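PDB 4O7Y: phosphoribosylaminoimidazole-succinocarboxamide synthase from Pyrococcus horikoshii, which catalyses the ATP-dependent joining of L-aspartate to the carboxylate of carboxyaminoimidazole ribonucleotide, giving SAICAR in de novo purine biosynthesis. Local coordinates for residues A[91-96]-A[171-176]. Residues are numbered along the deposited sequence; the frame is centred on the assembly and turned at random. Where two conformers were deposited one is given.
Sequences VVRNVV and LVDFKL. With C5P (cytidine-5'-monophosphate), chain B.
Strands 84-93 and 169-180 pair through residues 91-93 and 171-176 in the large antiparallel sheet of the SAICAR synthetase fold, and illustrate how one sheet can serve a ligand on one face and a core on the other. Val92 and Phe174 form the hydrogen-bonded pair, Val92 N to Phe174 O and Phe174 N to Val92 O both measuring 3.0 Å. On the face these two share, Val92 CB meets Phe174 CE2 at 3.7 Å, and helix 143-165 packs against both side chains. Beyond Arg93 the chain turns, and Val172 O accepts from Asn94 N and Val95 N, the latter on a lone pair. The Asn94 amide links this corner to the helix: its ND2 donates to Leu171 O at 3.0 Å, from above the carbonyl plane, and to Asn157 OD1. With an alanine here, Leu171 O and Asn157 OD1 would both probably lose the donor that ties corner to helix.

The other face carries Val91, Arg93, Asp173 and Lys175 and holds cytidine-5'-monophosphate, whose ribose and phosphate probably mark the site of the substrate's ribose phosphate. Asp173 OD1 accepts from the ribose O3' at 2.6 Å, while OD2 lies 3.3 Å from Arg93 NH2, a salt bridge of charges alone, since OD2 sits well out of the guanidinium plane; Arg198 also pairs with OD2. Glu118 pairs with Arg93 NH1, and a water accepts from NE at 2.9 Å. A chi3 bend (71°) swings the guanidinium to the phosphate, gripped by two nearly straight bonds, NH1 to O3P and NH2 to O2P, the latter 2.7 Å long.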
ATOM      1  N   VAL A  91      -3.859  -8.602  -6.322  1.00 14.53           N
ATOM      2  CA  VAL A  91      -4.888  -8.005  -7.169  1.00 14.48           C
ATOM      3  C   VAL A  91      -4.226  -7.343  -8.394  1.00 14.96           C
ATOM      4  O   VAL A  91      -3.315  -6.526  -8.244  1.00 15.08           O
ATOM      5  CB  VAL A  91      -5.732  -6.970  -6.378  1.00 14.12           C
ATOM      6  CG1 VAL A  91      -6.676  -6.185  -7.294  1.00 13.18           C
ATOM      7  CG2 VAL A  91      -6.538  -7.642  -5.259  1.00 13.54           C
ATOM      8  N   VAL A  92      -4.688  -7.698  -9.585  1.00 15.09           N
ATOM      9  CA  VAL A  92      -4.179  -7.118 -10.837  1.00 15.46           C
ATOM     10  C   VAL A  92      -5.321  -6.288 -11.423  1.00 15.60           C
ATOM     11  O   VAL A  92      -6.443  -6.766 -11.480  1.00 16.23           O
ATOM     12  CB  VAL A  92      -3.764  -8.208 -11.851  1.00 15.47           C
ATOM     13  CG1 VAL A  92      -3.151  -7.585 -13.096  1.00 14.20           C
ATOM     14  CG2 VAL A  92      -2.790  -9.179 -11.218  1.00 14.40           C
ATOM     15  N   ARG A  93      -5.025  -5.052 -11.835  1.00 15.80           N
ATOM     16  CA  ARG A  93      -6.053  -4.125 -12.312  1.00 15.94           C
ATOM     17  C   ARG A  93      -5.670  -3.533 -13.685  1.00 16.39           C
ATOM     18  O   ARG A  93      -4.560  -3.041 -13.868  1.00 15.13           O
ATOM     19  CB  ARG A  93      -6.282  -3.027 -11.260  0.50 16.37           C
ATOM     20  CG  ARG A  93      -6.066  -3.516  -9.821  0.50 16.63           C
ATOM     21  CD  ARG A  93      -6.421  -2.490  -8.748  0.50 17.06           C
ATOM     22  NE  ARG A  93      -7.861  -2.318  -8.673  0.50 16.94           N
ATOM     23  CZ  ARG A  93      -8.638  -2.585  -7.625  0.50 16.86           C
ATOM     24  NH1 ARG A  93      -8.144  -3.018  -6.459  0.50 15.38           N
ATOM     25  NH2 ARG A  93      -9.944  -2.373  -7.749  0.50 16.25           N
ATOM     26  N   ASN A  94      -6.586  -3.634 -14.651  1.00 16.82           N
ATOM     27  CA  ASN A  94      -6.415  -3.072 -16.007  1.00 17.47           C
ATOM     28  C   ASN A  94      -7.235  -1.806 -16.223  1.00 17.96           C
ATOM     29  O   ASN A  94      -6.810  -0.894 -16.954  1.00 17.83           O
ATOM     30  CB  ASN A  94      -6.784  -4.107 -17.062  1.00 15.75           C
ATOM     31  CG  ASN A  94      -5.956  -5.375 -16.926  1.00 16.94           C
ATOM     32  OD1 ASN A  94      -4.709  -5.323 -16.959  1.00 17.93           O
ATOM     33  ND2 ASN A  94      -6.625  -6.504 -16.722  1.00 14.93           N
ATOM     34  N   VAL A  95      -8.377  -1.748 -15.541  1.00 16.85           N
ATOM     35  CA  VAL A  95      -9.360  -0.682 -15.700  1.00 17.56           C
ATOM     36  C   VAL A  95      -9.767  -0.219 -14.295  1.00 18.03           C
ATOM     37  O   VAL A  95      -9.933  -1.066 -13.412  1.00 18.20           O
ATOM     38  CB  VAL A  95     -10.574  -1.244 -16.462  1.00 17.55           C
ATOM     39  CG1 VAL A  95     -11.743  -0.264 -16.448  1.00 17.74           C
ATOM     40  CG2 VAL A  95     -10.168  -1.611 -17.896  1.00 16.65           C
ATOM     41  N   VAL A  96      -9.864   1.097 -14.069  1.00 17.02           N
ATOM     42  CA  VAL A  96     -10.243   1.630 -12.747  1.00 18.13           C
ATOM     43  C   VAL A  96     -11.672   1.209 -12.333  1.00 18.44           C
ATOM     44  O   VAL A  96     -12.678   1.371 -13.085  1.00 18.13           O
ATOM     45  CB  VAL A  96     -10.031   3.174 -12.636  1.00 17.39           C
ATOM     46  CG1 VAL A  96     -10.514   3.705 -11.316  1.00 18.82           C
ATOM     47  CG2 VAL A  96      -8.552   3.521 -12.772  1.00 17.20           C
ATOM     48  N   LEU A 171     -11.528  -7.863 -19.068  1.00 20.31           N
ATOM     49  CA  LEU A 171     -11.020  -8.220 -17.752  1.00 17.38           C
ATOM     50  C   LEU A 171     -10.617  -6.951 -17.024  1.00 16.77           C
ATOM     51  O   LEU A 171      -9.544  -6.384 -17.259  1.00 18.63           O
ATOM     52  CB  LEU A 171      -9.855  -9.195 -17.868  1.00 18.35           C
ATOM     53  CG  LEU A 171      -9.268  -9.647 -16.519  1.00 17.23           C
ATOM     54  CD1 LEU A 171     -10.323 -10.340 -15.680  1.00 16.28           C
ATOM     55  CD2 LEU A 171      -8.076 -10.556 -16.799  1.00 18.39           C
ATOM     56  N   VAL A 172     -11.511  -6.471 -16.166  1.00 16.08           N
ATOM     57  CA  VAL A 172     -11.350  -5.165 -15.534  1.00 16.18           C
ATOM     58  C   VAL A 172     -10.292  -5.260 -14.409  1.00 16.80           C
ATOM     59  O   VAL A 172      -9.351  -4.475 -14.357  1.00 16.49           O
ATOM     60  CB  VAL A 172     -12.724  -4.658 -15.031  1.00 16.27           C
ATOM     61  CG1 VAL A 172     -12.580  -3.625 -13.906  1.00 15.61           C
ATOM     62  CG2 VAL A 172     -13.551  -4.113 -16.204  1.00 17.24           C
ATOM     63  N   ASP A 173     -10.439  -6.259 -13.535  1.00 16.94           N
ATOM     64  CA  ASP A 173      -9.441  -6.538 -12.479  1.00 16.98           C
ATOM     65  C   ASP A 173      -9.710  -7.944 -11.949  1.00 18.04           C
ATOM     66  O   ASP A 173     -10.682  -8.568 -12.366  1.00 20.03           O
ATOM     67  CB  ASP A 173      -9.440  -5.469 -11.356  1.00 16.49           C
ATOM     68  CG  ASP A 173     -10.817  -5.335 -10.610  1.00 15.97           C
ATOM     69  OD1 ASP A 173     -11.555  -6.320 -10.421  1.00 16.85           O
ATOM     70  OD2 ASP A 173     -11.162  -4.221 -10.198  1.00 17.26           O
ATOM     71  N   PHE A 174      -8.859  -8.463 -11.065  1.00 17.65           N
ATOM     72  CA  PHE A 174      -9.124  -9.765 -10.456  1.00 16.80           C
ATOM     73  C   PHE A 174      -8.179 -10.022  -9.301  1.00 15.36           C
ATOM     74  O   PHE A 174      -7.145  -9.370  -9.164  1.00 15.01           O
ATOM     75  CB  PHE A 174      -9.022 -10.926 -11.478  1.00 18.13           C
ATOM     76  CG  PHE A 174      -7.661 -11.068 -12.109  1.00 18.53           C
ATOM     77  CD1 PHE A 174      -6.762 -12.027 -11.652  1.00 19.29           C
ATOM     78  CD2 PHE A 174      -7.274 -10.247 -13.167  1.00 18.30           C
ATOM     79  CE1 PHE A 174      -5.502 -12.160 -12.221  1.00 18.81           C
ATOM     80  CE2 PHE A 174      -6.015 -10.386 -13.754  1.00 19.62           C
ATOM     81  CZ  PHE A 174      -5.115 -11.345 -13.273  1.00 19.00           C
ATOM     82  N   LYS A 175      -8.533 -10.998  -8.485  1.00 14.81           N
ATOM     83  CA  LYS A 175      -7.744 -11.347  -7.317  1.00 14.53           C
ATOM     84  C   LYS A 175      -7.257 -12.800  -7.458  1.00 14.62           C
ATOM     85  O   LYS A 175      -8.040 -13.709  -7.823  1.00 14.02           O
ATOM     86  CB  LYS A 175      -8.573 -11.200  -6.041  1.00 15.75           C
ATOM     87  CG  LYS A 175      -7.813 -11.494  -4.733  1.00 17.41           C
ATOM     88  CD  LYS A 175      -7.882 -12.981  -4.332  1.00 18.96           C
ATOM     89  CE  LYS A 175      -9.291 -13.402  -3.860  1.00 19.82           C
ATOM     90  NZ  LYS A 175      -9.362 -14.895  -3.657  1.00 19.27           N
ATOM     91  N   LEU A 176      -5.982 -12.990  -7.110  1.00 13.19           N
ATOM     92  CA  LEU A 176      -5.328 -14.278  -7.061  1.00 13.56           C
ATOM     93  C   LEU A 176      -4.768 -14.590  -5.671  1.00 13.45           C
ATOM     94  O   LEU A 176      -4.471 -13.677  -4.865  1.00 12.22           O
ATOM     95  CB  LEU A 176      -4.140 -14.317  -8.049  1.00 13.30           C
ATOM     96  CG  LEU A 176      -4.428 -14.152  -9.546  1.00 13.69           C
ATOM     97  CD1 LEU A 176      -3.102 -14.251 -10.308  1.00 14.16           C
ATOM     98  CD2 LEU A 176      -5.445 -15.177 -10.077  1.00 13.38           C
TER
HETATM   99  O3P C5P B 301     -10.052  -3.898  -4.258  1.00 20.52           O
HETATM  100  P   C5P B 301     -11.452  -4.126  -4.837  1.00 22.11           P
HETATM  101  O1P C5P B 301     -12.516  -4.340  -3.801  1.00 18.69           O
HETATM  102  O2P C5P B 301     -11.795  -3.106  -5.899  1.00 20.23           O
HETATM  103  O5' C5P B 301     -11.441  -5.509  -5.601  1.00 21.04           O
HETATM  104  C5' C5P B 301     -10.449  -5.790  -6.627  1.00 21.75           C
HETATM  105  C4' C5P B 301     -10.751  -7.123  -7.329  1.00 23.21           C
HETATM  106  O4' C5P B 301     -10.318  -8.178  -6.468  1.00 25.67           O
HETATM  107  C3' C5P B 301     -12.244  -7.403  -7.597  1.00 24.60           C
HETATM  108  O3' C5P B 301     -12.368  -8.205  -8.779  1.00 20.78           O
HETATM  109  C2' C5P B 301     -12.708  -8.222  -6.415  1.00 25.30           C
HETATM  110  O2' C5P B 301     -13.792  -9.099  -6.768  1.00 27.94           O
HETATM  111  C1' C5P B 301     -11.439  -8.992  -6.075  1.00 26.61           C
HETATM  112  N1  C5P B 301     -11.338  -9.325  -4.647  1.00 29.95           N
HETATM  113  C2  C5P B 301     -11.595 -10.664  -4.204  1.00 27.69           C
HETATM  114  N3  C5P B 301     -11.498 -10.973  -2.883  1.00 28.16           N
HETATM  115  C4  C5P B 301     -11.153 -10.014  -1.993  1.00 31.24           C
HETATM  116  C5  C5P B 301     -10.913  -8.690  -2.394  1.00 32.53           C
HETATM  117  C6  C5P B 301     -11.005  -8.363  -3.746  1.00 32.32           C
HETATM  118  O2  C5P B 301     -11.900 -11.554  -5.024  1.00 22.93           O
HETATM  119  N4  C5P B 301     -11.057 -10.327  -0.680  1.00 32.35           N
HETATM  120  O   HOH W   1      -9.725  -1.975 -10.808  1.00 17.44           O